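PDB 3OQQ: putative lipoprotein from Bacteroides ovatus, which is of unknown function but binds calcium ions, two of them as a close pair, and is probably displayed at the cell surface or envelope. Local coordinates for the calcium ion site. Numbering follows the deposited sequence.

The calcium ion site. Residues 132-133, 145-149, 186-187, 395, 397-398. With CA (calcium ion), chain B; CA (calcium ion), chain C.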
loop_
_atom_site.group_PDB
_atom_site.type_symbol
_atom_site.label_atom_id
_atom_site.label_comp_id
_atom_site.label_asym_id
_atom_site.label_seq_id
_atom_site.Cartn_x
_atom_site.Cartn_y
_atom_site.Cartn_z
ATOM N N GLU A 132 8.945 12.573 -1.960
ATOM C CA GLU A 132 9.839 13.664 -2.346
ATOM C C GLU A 132 11.082 12.974 -2.919
ATOM O O GLU A 132 11.490 11.940 -2.396
ATOM C CB GLU A 132 10.162 14.585 -1.155
ATOM C CG GLU A 132 9.259 15.817 -1.091
ATOM C CD GLU A 132 9.304 16.665 -2.349
ATOM O OE1 GLU A 132 10.396 17.194 -2.652
ATOM O OE2 GLU A 132 8.270 16.785 -3.046
ATOM N N ASP A 133 11.661 13.502 -3.989
ATOM C CA ASP A 133 12.787 12.862 -4.665
ATOM C C ASP A 133 14.157 13.462 -4.360
ATOM O O ASP A 133 15.139 13.052 -4.971
ATOM C CB ASP A 133 12.559 12.919 -6.192
ATOM C CG ASP A 133 12.377 14.311 -6.794
ATOM O OD1 ASP A 133 12.815 15.309 -6.161
ATOM O OD2 ASP A 133 11.738 14.413 -7.860
ATOM N N GLU A 145 7.640 21.421 0.562
ATOM C CA GLU A 145 7.862 20.579 -0.627
ATOM C C GLU A 145 6.490 20.191 -1.149
ATOM O O GLU A 145 5.530 20.268 -0.377
ATOM C CB GLU A 145 8.704 19.313 -0.287
ATOM C CG GLU A 145 10.106 19.572 0.262
ATOM C CD GLU A 145 11.149 20.216 -0.631
ATOM O OE1 GLU A 145 10.801 20.708 -1.727
ATOM O OE2 GLU A 145 12.324 20.266 -0.205
ATOM N N ASP A 146 6.370 19.788 -2.435
ATOM C CA ASP A 146 5.058 19.473 -2.996
ATOM C C ASP A 146 4.588 18.007 -2.749
ATOM O O ASP A 146 3.385 17.732 -2.877
ATOM C CB ASP A 146 4.962 19.849 -4.501
ATOM C CG ASP A 146 5.974 19.274 -5.491
ATOM O OD1 ASP A 146 6.789 18.409 -5.093
ATOM O OD2 ASP A 146 5.946 19.684 -6.662
ATOM N N PHE A 147 5.509 17.093 -2.395
ATOM C CA PHE A 147 5.226 15.671 -2.110
ATOM C C PHE A 147 4.450 14.975 -3.241
ATOM O O PHE A 147 3.599 14.128 -2.968
ATOM C CB PHE A 147 4.499 15.475 -0.761
ATOM C CG PHE A 147 5.475 15.444 0.395
ATOM C CD1 PHE A 147 5.917 16.632 0.988
ATOM C CD2 PHE A 147 5.994 14.234 0.856
ATOM C CE1 PHE A 147 6.854 16.607 2.031
ATOM C CE2 PHE A 147 6.928 14.207 1.901
ATOM C CZ PHE A 147 7.359 15.392 2.473
ATOM N N ASN A 148 4.770 15.290 -4.498
ATOM C CA ASN A 148 4.080 14.614 -5.608
ATOM C C ASN A 148 5.096 14.029 -6.591
ATOM O O ASN A 148 4.724 13.646 -7.694
ATOM C CB ASN A 148 3.117 15.570 -6.316
ATOM C CG ASN A 148 3.869 16.668 -7.020
ATOM O OD1 ASN A 148 5.096 16.634 -7.077
ATOM N ND2 ASN A 148 3.172 17.626 -7.596
ATOM N N ASP A 149 6.389 14.006 -6.204
ATOM C CA ASP A 149 7.494 13.541 -7.069
ATOM C C ASP A 149 7.264 12.135 -7.571
ATOM O O ASP A 149 7.568 11.850 -8.735
ATOM C CB ASP A 149 8.834 13.702 -6.367
ATOM C CG ASP A 149 9.035 15.167 -5.967
ATOM O OD1 ASP A 149 8.232 16.037 -6.430
ATOM O OD2 ASP A 149 9.954 15.442 -5.179
ATOM N N GLY A 186 5.783 13.786 -10.285
ATOM C CA GLY A 186 6.065 15.218 -10.237
ATOM C C GLY A 186 7.540 15.533 -10.135
ATOM O O GLY A 186 7.939 16.437 -9.420
ATOM N N GLY A 187 8.357 14.769 -10.829
ATOM C CA GLY A 187 9.799 14.987 -10.791
ATOM C C GLY A 187 10.396 14.605 -12.110
ATOM O O GLY A 187 9.824 13.765 -12.801
ATOM N N ALA A 395 -0.791 17.180 -4.602
ATOM C CA ALA A 395 -0.663 18.597 -4.925
ATOM C C ALA A 395 -0.235 18.840 -6.352
ATOM O O ALA A 395 0.510 18.038 -6.937
ATOM C CB ALA A 395 0.371 19.234 -4.006
ATOM N N GLU A 397 2.107 20.718 -9.142
ATOM C CA GLU A 397 3.555 20.926 -9.128
ATOM C C GLU A 397 3.937 22.248 -8.470
ATOM O O GLU A 397 3.335 23.291 -8.765
ATOM C CB GLU A 397 4.133 20.851 -10.548
ATOM C CG GLU A 397 5.648 20.630 -10.586
ATOM C CD GLU A 397 6.248 19.502 -9.765
ATOM O OE1 GLU A 397 5.518 18.549 -9.405
ATOM O OE2 GLU A 397 7.470 19.558 -9.500
ATOM N N ARG A 398 4.947 22.184 -7.559
ATOM C CA ARG A 398 5.532 23.298 -6.795
ATOM C C ARG A 398 4.543 23.945 -5.808
ATOM O O ARG A 398 4.864 24.978 -5.221
ATOM C CB ARG A 398 6.149 24.362 -7.721
ATOM C CG ARG A 398 7.511 23.930 -8.315
ATOM C CD ARG A 398 8.038 24.946 -9.326
ATOM N NE ARG A 398 7.087 25.160 -10.424
ATOM C CZ ARG A 398 7.034 24.428 -11.538
ATOM N NH1 ARG A 398 7.907 23.444 -11.742
ATOM N NH2 ARG A 398 6.117 24.684 -12.462
HETATM CA CA CA B . 7.075 17.817 -7.718
HETATM CA CA CA C . 9.217 17.813 -4.741
HETATM O O HOH W 1 9.443 18.748 -6.896
HETATM O O HOH W 2 11.537 17.991 -5.255
HETATM O O HOH W 3 9.172 20.019 -3.751
#
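Two calcium ions, CA (chain B) and CA (chain C), lie 3.7 Å apart in a paired site built mainly from Asp146, Asn148 and Asp149 of the acidic loop just ahead of strand 150-161; Glu145 of the same loop acts through water 3. Glu132, directly after strand 122-131, adds ligands, as do the Gly186 carbonyl beyond strand 173-184 and Glu397 beyond strand 394-395. The carboxylates of Asp146 and Asp149 bridge the metals in opposite senses. Asp146 chelates CA (chain B) and shares OD1, 2.5 Å from CA (chain C); Asp149 chelates CA (chain C) and shares OD1, 2.5 Å from CA (chain B). Water 1 also bridges the two ions. Each ion is held by at least eight coordinating atoms: Glu397 closes CA (chain B) through both oxygens, and Glu132 does the same for CA (chain C), where waters 2 and 3 also bind. Asp146 CG takes the crowded position between backbone N and carbonyl carbon (chi1 56°), and the anti lone pair of OD2 receives Arg398 N at 2.8 Å, nearly straight at 166°. An alanine here would remove both carboxylate oxygens and would probably weaken both ions' binding and lose the hold on the Arg398 backbone N. Asn148 gives OD1 to CA (chain B), while its ND2 reaches Ala395 O at 2.8 Å, fixing the amide's rotation. Over the Phe147 ring, Glu132 CG sits 3.8 Å above the centre. The pair thus ties strand-end loops distant in sequence together, and is likely to stabilise the fold.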